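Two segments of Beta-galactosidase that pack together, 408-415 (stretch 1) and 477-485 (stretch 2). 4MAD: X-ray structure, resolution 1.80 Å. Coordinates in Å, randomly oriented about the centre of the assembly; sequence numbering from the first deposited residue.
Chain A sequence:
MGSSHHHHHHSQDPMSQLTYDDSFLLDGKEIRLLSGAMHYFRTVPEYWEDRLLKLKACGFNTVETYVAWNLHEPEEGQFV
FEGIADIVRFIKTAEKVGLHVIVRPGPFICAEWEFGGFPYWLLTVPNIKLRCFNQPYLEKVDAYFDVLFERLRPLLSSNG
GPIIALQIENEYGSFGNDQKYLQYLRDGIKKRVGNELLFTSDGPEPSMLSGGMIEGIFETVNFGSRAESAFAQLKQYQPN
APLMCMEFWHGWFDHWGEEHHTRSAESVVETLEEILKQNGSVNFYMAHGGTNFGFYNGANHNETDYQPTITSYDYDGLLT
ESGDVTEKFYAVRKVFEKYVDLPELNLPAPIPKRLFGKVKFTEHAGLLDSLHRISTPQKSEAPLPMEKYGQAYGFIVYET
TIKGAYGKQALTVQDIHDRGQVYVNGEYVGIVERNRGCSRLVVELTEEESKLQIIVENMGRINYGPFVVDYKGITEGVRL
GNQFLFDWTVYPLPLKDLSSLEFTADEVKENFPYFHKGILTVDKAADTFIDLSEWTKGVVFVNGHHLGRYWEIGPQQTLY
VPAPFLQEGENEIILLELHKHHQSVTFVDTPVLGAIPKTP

Stretch 1 408-415: KQALTVQD
Stretch 2 477-485: GVRLGNQFL

The two stretches form two neighbouring antiparallel strands, paired from L411 with L480 to Q414 with G477, whose axes approach to 4.7 Å with 171° between their N-to-C directions. L411 pairs with L480 and V413 with V478 as non-hydrogen-bonded pairs (CA to CA 4.6 Å each). T412 with R479 (CA to CA 5.2 Å) and Q414 with G477 (CA to CA 5.1 Å) are hydrogen-bonded pairs. Backbone torsions are extended, for example -94/126 at L411 and -138/153 at R479; G477 is nearly flat at -172/171. In all, 579 Å² is buried.

K408, at a corner of the chain, stays out of reach. Q409 (phi/psi -136/153; chi1 and chi2 both m) points toward stretch 2. A410 contributes mainly its carbonyl: G481 N donates to A410 O at 2.9 Å, and L480 CA makes a CA-H...O contact with A410 O at 3.3 Å. There the partner strand enters a type II' turn, L480 to Q483, closed by L480 N to Q483 O and Q483 N to L480 O, both 2.9 Å. G481 has phi/psi 58/-126, and the positive phi favours glycine.

L411 (chi1 t, chi2 133°) shares a buried face with V413, V478 and L480. Its CD1 lies 3.8 Å from L480 CD2 (L480 is m, t), and its CD2 lies 4.2 Å from V478 CG1; these branched apolar side chains suit a face without polar partners across the strands.

T412 (chi1 m) turns to the other face. T412 N donates to R479 O at 2.8 Å, and R479 N to T412 O at 2.9 Å. Its two branches serve different surroundings: OG1 donates to a water at 2.7 Å, which in turn donates to A410 O and G481 O, each at 2.8 Å, while CG2 covers one face of the R479 guanidinium, 3.8 Å from NH2. V413 (chi1 t) is buried, as is V478 (also t), both compact beta-branched residues that favour extended strands.

Q414 (phi/psi -119/101; chi1 and chi2 t, chi3 -37°) ends the ladder: Q414 N donates to G477 O and G477 N to Q414 O, both at 2.8 Å. Its extended side chain brings OE1 to the guanidinium edge, accepting from R479 NE at 2.9 Å and R479 NH2 at 3.1 Å. R479 (p, t, t, chi4 86°) also donates from NH1 to G481 O at 3.1 Å, tying the turn to its strand. G477 suits its place because a CB would lie 2.6 Å from F484 CE1. A cis peptide then leads to D415, which points away.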

ATOM      1  N   LYS A 408      20.100 -29.246 -23.564  1.00 23.53           N
ATOM      2  CA  LYS A 408      19.492 -29.118 -22.283  1.00 25.78           C
ATOM      3  C   LYS A 408      20.340 -28.213 -21.406  1.00 26.93           C
ATOM      4  O   LYS A 408      21.525 -28.446 -21.256  1.00 26.41           O
ATOM      5  CB  LYS A 408      19.407 -30.492 -21.680  1.00 28.50           C
ATOM      6  CG  LYS A 408      19.134 -30.540 -20.246  1.00 33.79           C
ATOM      7  CD  LYS A 408      19.264 -31.924 -19.768  1.00 44.79           C
ATOM      8  CE  LYS A 408      17.967 -32.409 -19.281  1.00 48.27           C
ATOM      9  NZ  LYS A 408      17.151 -32.914 -20.392  1.00 51.10           N
ATOM     10  N   GLN A 409      19.718 -27.174 -20.872  1.00 24.37           N
ATOM     11  CA  GLN A 409      20.383 -26.217 -20.013  1.00 24.95           C
ATOM     12  C   GLN A 409      19.552 -25.852 -18.796  1.00 24.66           C
ATOM     13  O   GLN A 409      18.387 -25.885 -18.852  1.00 25.94           O
ATOM     14  CB  GLN A 409      20.658 -24.936 -20.764  1.00 23.81           C
ATOM     15  CG  GLN A 409      21.542 -25.106 -21.937  1.00 23.43           C
ATOM     16  CD  GLN A 409      22.968 -25.358 -21.538  1.00 22.84           C
ATOM     17  OE1 GLN A 409      23.405 -24.849 -20.577  1.00 26.60           O
ATOM     18  NE2 GLN A 409      23.676 -26.138 -22.300  1.00 25.32           N
ATOM     19  N   ALA A 410      20.208 -25.471 -17.730  1.00 24.22           N
ATOM     20  CA  ALA A 410      19.547 -24.903 -16.610  1.00 21.92           C
ATOM     21  C   ALA A 410      19.531 -23.412 -16.791  1.00 21.40           C
ATOM     22  O   ALA A 410      20.554 -22.804 -16.919  1.00 22.44           O
ATOM     23  CB  ALA A 410      20.237 -25.227 -15.381  1.00 24.02           C
ATOM     24  N   LEU A 411      18.341 -22.861 -16.813  1.00 19.87           N
ATOM     25  CA  LEU A 411      18.179 -21.435 -16.914  1.00 18.83           C
ATOM     26  C   LEU A 411      18.059 -20.868 -15.528  1.00 22.29           C
ATOM     27  O   LEU A 411      17.265 -21.307 -14.778  1.00 23.60           O
ATOM     28  CB  LEU A 411      16.914 -21.095 -17.649  1.00 20.43           C
ATOM     29  CG  LEU A 411      16.768 -19.629 -18.018  1.00 22.07           C
ATOM     30  CD1 LEU A 411      16.360 -19.539 -19.404  1.00 33.26           C
ATOM     31  CD2 LEU A 411      15.765 -18.993 -17.210  1.00 28.11           C
ATOM     32  N   THR A 412      18.872 -19.908 -15.191  1.00 19.31           N
ATOM     33  CA  THR A 412      18.758 -19.274 -13.901  1.00 19.15           C
ATOM     34  C   THR A 412      18.516 -17.791 -14.066  1.00 19.86           C
ATOM     35  O   THR A 412      19.173 -17.154 -14.832  1.00 18.01           O
ATOM     36  CB  THR A 412      20.019 -19.490 -13.049  1.00 19.11           C
ATOM     37  OG1 THR A 412      20.230 -20.885 -12.871  1.00 21.21           O
ATOM     38  CG2 THR A 412      19.883 -18.805 -11.706  1.00 21.80           C
ATOM     39  N   VAL A 413      17.545 -17.302 -13.330  1.00 16.49           N
ATOM     40  CA  VAL A 413      17.301 -15.889 -13.270  1.00 18.49           C
ATOM     41  C   VAL A 413      17.879 -15.337 -11.974  1.00 16.88           C
ATOM     42  O   VAL A 413      17.472 -15.712 -10.923  1.00 18.77           O
ATOM     43  CB  VAL A 413      15.824 -15.541 -13.308  1.00 16.56           C
ATOM     44  CG1 VAL A 413      15.654 -14.107 -13.342  1.00 15.65           C
ATOM     45  CG2 VAL A 413      15.156 -16.132 -14.471  1.00 18.49           C
ATOM     46  N   GLN A 414      18.818 -14.431 -12.131  1.00 13.61           N
ATOM     47  CA  GLN A 414      19.587 -13.907 -11.052  1.00 15.46           C
ATOM     48  C   GLN A 414      19.414 -12.411 -10.877  1.00 16.96           C
ATOM     49  O   GLN A 414      20.072 -11.673 -11.539  1.00 17.86           O
ATOM     50  CB  GLN A 414      21.079 -14.185 -11.338  1.00 14.66           C
ATOM     51  CG  GLN A 414      22.052 -13.756 -10.321  1.00 15.61           C
ATOM     52  CD  GLN A 414      23.484 -14.204 -10.655  1.00 19.48           C
ATOM     53  OE1 GLN A 414      23.664 -15.242 -11.147  1.00 21.82           O
ATOM     54  NE2 GLN A 414      24.443 -13.412 -10.345  1.00 19.29           N
ATOM     55  N   ASP A 415      18.612 -11.987  -9.919  1.00 16.03           N
ATOM     56  CA  ASP A 415      17.605 -12.753  -9.234  1.00 17.11           C
ATOM     57  C   ASP A 415      16.200 -12.314  -9.703  1.00 17.20           C
ATOM     58  O   ASP A 415      16.052 -11.298 -10.270  1.00 19.87           O
ATOM     59  CB  ASP A 415      17.664 -12.474  -7.747  1.00 16.98           C
ATOM     60  CG  ASP A 415      18.827 -13.147  -7.040  1.00 30.65           C
ATOM     61  OD1 ASP A 415      19.260 -14.199  -7.441  1.00 29.27           O
ATOM     62  OD2 ASP A 415      19.291 -12.630  -6.045  1.00 34.41           O
ATOM     63  N   GLY A 477      21.083 -10.668 -13.897  1.00 19.14           N
ATOM     64  CA  GLY A 477      21.277 -11.392 -15.134  1.00 18.15           C
ATOM     65  C   GLY A 477      20.382 -12.594 -15.314  1.00 16.68           C
ATOM     66  O   GLY A 477      19.703 -12.996 -14.402  1.00 17.54           O
ATOM     67  N   VAL A 478      20.423 -13.152 -16.514  1.00 17.93           N
ATOM     68  CA  VAL A 478      19.832 -14.440 -16.818  1.00 16.81           C
ATOM     69  C   VAL A 478      20.885 -15.338 -17.445  1.00 18.62           C
ATOM     70  O   VAL A 478      21.586 -14.915 -18.278  1.00 17.22           O
ATOM     71  CB  VAL A 478      18.682 -14.294 -17.776  1.00 18.71           C
ATOM     72  CG1 VAL A 478      18.048 -15.581 -18.037  1.00 16.72           C
ATOM     73  CG2 VAL A 478      17.690 -13.290 -17.279  1.00 17.85           C
ATOM     74  N   ARG A 479      20.996 -16.562 -17.000  1.00 17.73           N
ATOM     75  CA  ARG A 479      22.047 -17.406 -17.526  1.00 19.53           C
ATOM     76  C   ARG A 479      21.619 -18.822 -17.817  1.00 19.27           C
ATOM     77  O   ARG A 479      20.727 -19.313 -17.215  1.00 18.97           O
ATOM     78  CB  ARG A 479      23.265 -17.409 -16.626  1.00 18.33           C
ATOM     79  CG  ARG A 479      23.043 -17.864 -15.271  1.00 19.17           C
ATOM     80  CD  ARG A 479      24.212 -17.514 -14.359  1.00 19.32           C
ATOM     81  NE  ARG A 479      23.892 -17.478 -12.950  1.00 21.04           N
ATOM     82  CZ  ARG A 479      23.889 -18.515 -12.133  1.00 21.85           C
ATOM     83  NH1 ARG A 479      24.163 -19.726 -12.548  1.00 24.21           N
ATOM     84  NH2 ARG A 479      23.600 -18.353 -10.879  1.00 19.34           N
ATOM     85  N   LEU A 480      22.321 -19.429 -18.756  1.00 18.50           N
ATOM     86  CA  LEU A 480      22.165 -20.819 -19.047  1.00 18.51           C
ATOM     87  C   LEU A 480      23.437 -21.476 -18.528  1.00 19.78           C
ATOM     88  O   LEU A 480      24.491 -21.164 -18.967  1.00 17.06           O
ATOM     89  CB  LEU A 480      22.065 -20.981 -20.553  1.00 18.43           C
ATOM     90  CG  LEU A 480      20.848 -20.345 -21.209  1.00 16.81           C
ATOM     91  CD1 LEU A 480      20.978 -20.304 -22.635  1.00 16.64           C
ATOM     92  CD2 LEU A 480      19.558 -20.991 -20.835  1.00 20.14           C
ATOM     93  N   GLY A 481      23.331 -22.357 -17.572  1.00 20.48           N
ATOM     94  CA  GLY A 481      24.522 -22.720 -16.847  1.00 24.16           C
ATOM     95  C   GLY A 481      25.131 -21.463 -16.225  1.00 22.19           C
ATOM     96  O   GLY A 481      24.499 -20.789 -15.489  1.00 21.81           O
ATOM     97  N   ASN A 482      26.399 -21.201 -16.498  1.00 19.88           N
ATOM     98  CA  ASN A 482      27.038 -19.998 -16.020  1.00 18.40           C
ATOM     99  C   ASN A 482      27.061 -18.909 -17.052  1.00 18.27           C
ATOM    100  O   ASN A 482      27.547 -17.845 -16.784  1.00 20.17           O
ATOM    101  CB  ASN A 482      28.453 -20.250 -15.553  1.00 19.11           C
ATOM    102  CG  ASN A 482      28.513 -21.126 -14.350  1.00 25.52           C
ATOM    103  OD1 ASN A 482      27.776 -20.977 -13.425  1.00 23.62           O
ATOM    104  ND2 ASN A 482      29.392 -22.060 -14.395  1.00 26.48           N
ATOM    105  N   GLN A 483      26.542 -19.202 -18.231  1.00 16.50           N
ATOM    106  CA  GLN A 483      26.576 -18.226 -19.275  1.00 16.02           C
ATOM    107  C   GLN A 483      25.424 -17.189 -19.242  1.00 16.06           C
ATOM    108  O   GLN A 483      24.332 -17.489 -19.557  1.00 17.62           O
ATOM    109  CB  GLN A 483      26.668 -18.881 -20.648  1.00 15.62           C
ATOM    110  CG  GLN A 483      26.863 -17.899 -21.771  1.00 15.31           C
ATOM    111  CD  GLN A 483      26.554 -18.521 -23.106  1.00 17.06           C
ATOM    112  OE1 GLN A 483      27.255 -19.367 -23.516  1.00 24.58           O
ATOM    113  NE2 GLN A 483      25.513 -18.120 -23.745  1.00 16.70           N
ATOM    114  N   PHE A 484      25.771 -15.966 -18.914  1.00 16.34           N
ATOM    115  CA  PHE A 484      24.861 -14.863 -18.964  1.00 14.57           C
ATOM    116  C   PHE A 484      24.483 -14.583 -20.395  1.00 17.15           C
ATOM    117  O   PHE A 484      25.288 -14.689 -21.264  1.00 14.43           O
ATOM    118  CB  PHE A 484      25.517 -13.611 -18.397  1.00 15.39           C
ATOM    119  CG  PHE A 484      25.612 -13.585 -16.901  1.00 16.56           C
ATOM    120  CD1 PHE A 484      24.503 -13.700 -16.146  1.00 16.29           C
ATOM    121  CD2 PHE A 484      26.797 -13.418 -16.256  1.00 18.54           C
ATOM    122  CE1 PHE A 484      24.562 -13.639 -14.804  1.00 18.62           C
ATOM    123  CE2 PHE A 484      26.859 -13.391 -14.926  1.00 18.44           C
ATOM    124  CZ  PHE A 484      25.727 -13.496 -14.193  1.00 22.26           C
ATOM    125  N   LEU A 485      23.244 -14.177 -20.582  1.00 16.12           N
ATOM    126  CA  LEU A 485      22.732 -13.784 -21.869  1.00 15.89           C
ATOM    127  C   LEU A 485      22.721 -12.269 -22.021  1.00 17.33           C
ATOM    128  O   LEU A 485      22.372 -11.606 -21.134  1.00 16.24           O
ATOM    129  CB  LEU A 485      21.327 -14.350 -22.068  1.00 14.92           C
ATOM    130  CG  LEU A 485      21.183 -15.865 -21.895  1.00 17.53           C
ATOM    131  CD1 LEU A 485      19.767 -16.313 -22.102  1.00 15.99           C
ATOM    132  CD2 LEU A 485      22.123 -16.641 -22.728  1.00 16.35           C
TER
HETATM  133  O   HOH W   1      22.009 -21.716 -14.766  1.00 22.58           O